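Local coordinates for protein transcriptional regulator (GntR family) (Enterococcus faecalis, PDB 3DDV) that probably regulates transcription as a GntR-family repressor or activator, its UTRA domain being the part expected to bind a small effector molecule, at residues S7-S12 and E38-A43. Numbering follows the deposited sequence.
Sequences SSRTVS and ERIRFA
Strands 8-12 and 38-43 pair antiparallel at one border of the six-stranded sheet of the UTRA domain, strand 8-16 being outermost within this chain. Ser7 enters through its carbonyl, Phe42 N donating to Ser7 O (3.0 Å), and Arg9 and Ile40 form a hydrogen-bonded pair in which Arg9 N donates to Ile40 O (2.8 Å) and Ile40 N back to Arg9 O. A classic beta bulge then shifts the register: Val11, its first residue, takes helix-like backbone angles (psi -36°), and Val11 and Ser12 both face Glu38, whose carbonyl receives weak bonds from both amides, while Glu38 N donates to Ser12 O (3.0 Å). Val11 CG2 lies 3.7 Å from Ile40 CG1; both side chains also touch Tyr103 of helix 98-104. Arg9 CB meets the edge of the Phe42 ring at CE2 (3.9 Å). On the face of Arg9, Ile40, Ser12 and Glu38, Ser12 OG makes a weak bond to Glu38 OE1 (3.0 Å). On the face of Ser8 and Arg39, Ser8 OG, anti to its backbone N (chi1 160°), lies 3.3 Å from Arg39 CG and at the edge of that guanidinium, which is held by Glu51 and Thr69. Backbone bonds thus carry most of the polar pairing, with apolar contacts on the Tyr103 side and Arg39 anchored chiefly beyond this strand pair.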
ATOM      1  N   SER B   7     -10.294  33.365 -17.562  1.00 66.80           N
ATOM      2  CA  SER B   7     -11.759  33.426 -17.863  1.00 66.93           C
ATOM      3  C   SER B   7     -12.462  32.126 -17.517  1.00 67.22           C
ATOM      4  O   SER B   7     -11.856  31.039 -17.480  1.00 67.58           O
ATOM      5  CB  SER B   7     -12.045  33.743 -19.345  1.00 67.14           C
ATOM      6  OG  SER B   7     -13.269  34.472 -19.482  1.00 67.50           O
ATOM      7  N   SER B   8     -13.772  32.252 -17.307  1.00 67.10           N
ATOM      8  CA  SER B   8     -14.645  31.137 -16.969  1.00 66.00           C
ATOM      9  C   SER B   8     -15.979  31.352 -17.653  1.00 65.24           C
ATOM     10  O   SER B   8     -16.391  32.468 -17.850  1.00 65.20           O
ATOM     11  CB  SER B   8     -14.828  31.064 -15.442  1.00 66.59           C
ATOM     12  OG  SER B   8     -15.995  30.331 -15.042  1.00 67.49           O
ATOM     13  N   ARG B   9     -16.670  30.272 -17.973  1.00 64.59           N
ATOM     14  CA  ARG B   9     -17.925  30.327 -18.715  1.00 63.46           C
ATOM     15  C   ARG B   9     -18.994  29.434 -18.042  1.00 61.94           C
ATOM     16  O   ARG B   9     -18.828  28.208 -17.945  1.00 62.08           O
ATOM     17  CB  ARG B   9     -17.633  29.853 -20.150  1.00 63.59           C
ATOM     18  CG  ARG B   9     -18.805  29.901 -21.124  1.00 64.77           C
ATOM     19  CD  ARG B   9     -18.705  28.834 -22.221  1.00 66.10           C
ATOM     20  NE  ARG B   9     -20.041  28.295 -22.494  1.00 69.18           N
ATOM     21  CZ  ARG B   9     -20.312  27.142 -23.106  1.00 70.75           C
ATOM     22  NH1 ARG B   9     -19.344  26.346 -23.549  1.00 72.26           N
ATOM     23  NH2 ARG B   9     -21.579  26.771 -23.280  1.00 71.12           N
ATOM     24  N   THR B  10     -20.088  30.028 -17.579  1.00 60.07           N
ATOM     25  CA  THR B  10     -21.198  29.230 -17.065  1.00 58.73           C
ATOM     26  C   THR B  10     -21.983  28.588 -18.191  1.00 57.08           C
ATOM     27  O   THR B  10     -22.710  29.241 -18.866  1.00 57.73           O
ATOM     28  CB  THR B  10     -22.175  30.051 -16.238  1.00 58.55           C
ATOM     29  OG1 THR B  10     -21.464  30.860 -15.311  1.00 58.12           O
ATOM     30  CG2 THR B  10     -23.052  29.152 -15.456  1.00 59.32           C
ATOM     31  N   VAL B  11     -21.829  27.295 -18.367  1.00 55.72           N
ATOM     32  CA  VAL B  11     -22.607  26.495 -19.306  1.00 54.80           C
ATOM     33  C   VAL B  11     -24.089  26.252 -18.925  1.00 54.04           C
ATOM     34  O   VAL B  11     -24.938  26.120 -19.794  1.00 54.13           O
ATOM     35  CB  VAL B  11     -21.944  25.123 -19.415  1.00 54.58           C
ATOM     36  CG1 VAL B  11     -22.874  24.074 -20.085  1.00 53.03           C
ATOM     37  CG2 VAL B  11     -20.616  25.275 -20.109  1.00 55.59           C
ATOM     38  N   SER B  12     -24.394  26.084 -17.643  1.00 52.92           N
ATOM     39  CA  SER B  12     -25.789  26.064 -17.214  1.00 51.89           C
ATOM     40  C   SER B  12     -25.954  26.461 -15.749  1.00 49.85           C
ATOM     41  O   SER B  12     -24.998  26.497 -14.987  1.00 48.66           O
ATOM     42  CB  SER B  12     -26.429  24.711 -17.465  1.00 51.67           C
ATOM     43  OG  SER B  12     -25.800  23.771 -16.669  1.00 52.50           O
ATOM     44  N   GLU B  38     -22.968  24.521 -13.879  1.00 51.66           N
ATOM     45  CA  GLU B  38     -21.945  23.842 -14.661  1.00 52.46           C
ATOM     46  C   GLU B  38     -21.090  24.907 -15.262  1.00 53.53           C
ATOM     47  O   GLU B  38     -21.622  25.915 -15.729  1.00 53.65           O
ATOM     48  CB  GLU B  38     -22.570  23.084 -15.800  1.00 52.43           C
ATOM     49  CG  GLU B  38     -23.184  21.819 -15.360  1.00 54.18           C
ATOM     50  CD  GLU B  38     -23.964  21.124 -16.427  1.00 54.07           C
ATOM     51  OE1 GLU B  38     -23.984  21.570 -17.599  1.00 55.92           O
ATOM     52  OE2 GLU B  38     -24.573  20.123 -16.057  1.00 57.93           O
ATOM     53  N   ARG B  39     -19.793  24.668 -15.325  1.00 54.36           N
ATOM     54  CA  ARG B  39     -18.870  25.739 -15.607  1.00 56.22           C
ATOM     55  C   ARG B  39     -17.578  25.198 -16.234  1.00 55.31           C
ATOM     56  O   ARG B  39     -17.071  24.185 -15.796  1.00 54.64           O
ATOM     57  CB  ARG B  39     -18.608  26.402 -14.264  1.00 56.60           C
ATOM     58  CG  ARG B  39     -17.745  27.602 -14.261  1.00 59.42           C
ATOM     59  CD  ARG B  39     -16.651  27.523 -13.144  1.00 61.15           C
ATOM     60  NE  ARG B  39     -17.188  27.660 -11.779  1.00 64.98           N
ATOM     61  CZ  ARG B  39     -17.507  28.823 -11.196  1.00 66.66           C
ATOM     62  NH1 ARG B  39     -17.368  29.988 -11.835  1.00 63.65           N
ATOM     63  NH2 ARG B  39     -17.985  28.806  -9.952  1.00 68.83           N
ATOM     64  N   ILE B  40     -17.099  25.850 -17.293  1.00 55.53           N
ATOM     65  CA  ILE B  40     -15.762  25.598 -17.887  1.00 55.67           C
ATOM     66  C   ILE B  40     -14.805  26.751 -17.522  1.00 55.60           C
ATOM     67  O   ILE B  40     -15.183  27.900 -17.591  1.00 54.08           O
ATOM     68  CB  ILE B  40     -15.841  25.475 -19.429  1.00 55.53           C
ATOM     69  CG1 ILE B  40     -16.978  24.530 -19.831  1.00 54.13           C
ATOM     70  CG2 ILE B  40     -14.545  24.975 -19.972  1.00 55.36           C
ATOM     71  CD1 ILE B  40     -17.171  24.369 -21.291  1.00 53.68           C
ATOM     72  N   ARG B  41     -13.588  26.420 -17.105  1.00 57.05           N
ATOM     73  CA  ARG B  41     -12.506  27.407 -16.871  1.00 58.60           C
ATOM     74  C   ARG B  41     -11.380  27.187 -17.863  1.00 58.53           C
ATOM     75  O   ARG B  41     -11.096  26.062 -18.281  1.00 57.81           O
ATOM     76  CB  ARG B  41     -11.938  27.322 -15.445  1.00 58.57           C
ATOM     77  CG  ARG B  41     -13.051  27.396 -14.378  1.00 61.65           C
ATOM     78  CD  ARG B  41     -12.558  27.421 -12.895  1.00 62.04           C
ATOM     79  NE  ARG B  41     -12.281  28.809 -12.508  1.00 66.00           N
ATOM     80  CZ  ARG B  41     -13.088  29.631 -11.818  1.00 65.44           C
ATOM     81  NH1 ARG B  41     -14.266  29.236 -11.308  1.00 64.96           N
ATOM     82  NH2 ARG B  41     -12.683  30.877 -11.620  1.00 64.12           N
ATOM     83  N   PHE B  42     -10.747  28.299 -18.210  1.00 59.74           N
ATOM     84  CA  PHE B  42      -9.744  28.391 -19.278  1.00 60.45           C
ATOM     85  C   PHE B  42      -8.468  28.954 -18.697  1.00 60.81           C
ATOM     86  O   PHE B  42      -8.534  29.767 -17.808  1.00 61.17           O
ATOM     87  CB  PHE B  42     -10.248  29.358 -20.377  1.00 60.37           C
ATOM     88  CG  PHE B  42     -11.550  28.930 -21.014  1.00 60.19           C
ATOM     89  CD1 PHE B  42     -11.557  28.093 -22.123  1.00 59.24           C
ATOM     90  CD2 PHE B  42     -12.761  29.331 -20.476  1.00 59.82           C
ATOM     91  CE1 PHE B  42     -12.743  27.679 -22.699  1.00 59.71           C
ATOM     92  CE2 PHE B  42     -13.953  28.922 -21.047  1.00 60.33           C
ATOM     93  CZ  PHE B  42     -13.943  28.086 -22.163  1.00 60.00           C
ATOM     94  N   ALA B  43      -7.317  28.501 -19.181  1.00 61.79           N
ATOM     95  CA  ALA B  43      -6.042  29.208 -19.013  1.00 62.22           C
ATOM     96  C   ALA B  43      -5.561  29.494 -20.433  1.00 63.17           C
ATOM     97  O   ALA B  43      -5.576  28.603 -21.310  1.00 63.19           O
ATOM     98  CB  ALA B  43      -4.999  28.379 -18.234  1.00 61.58           C
TER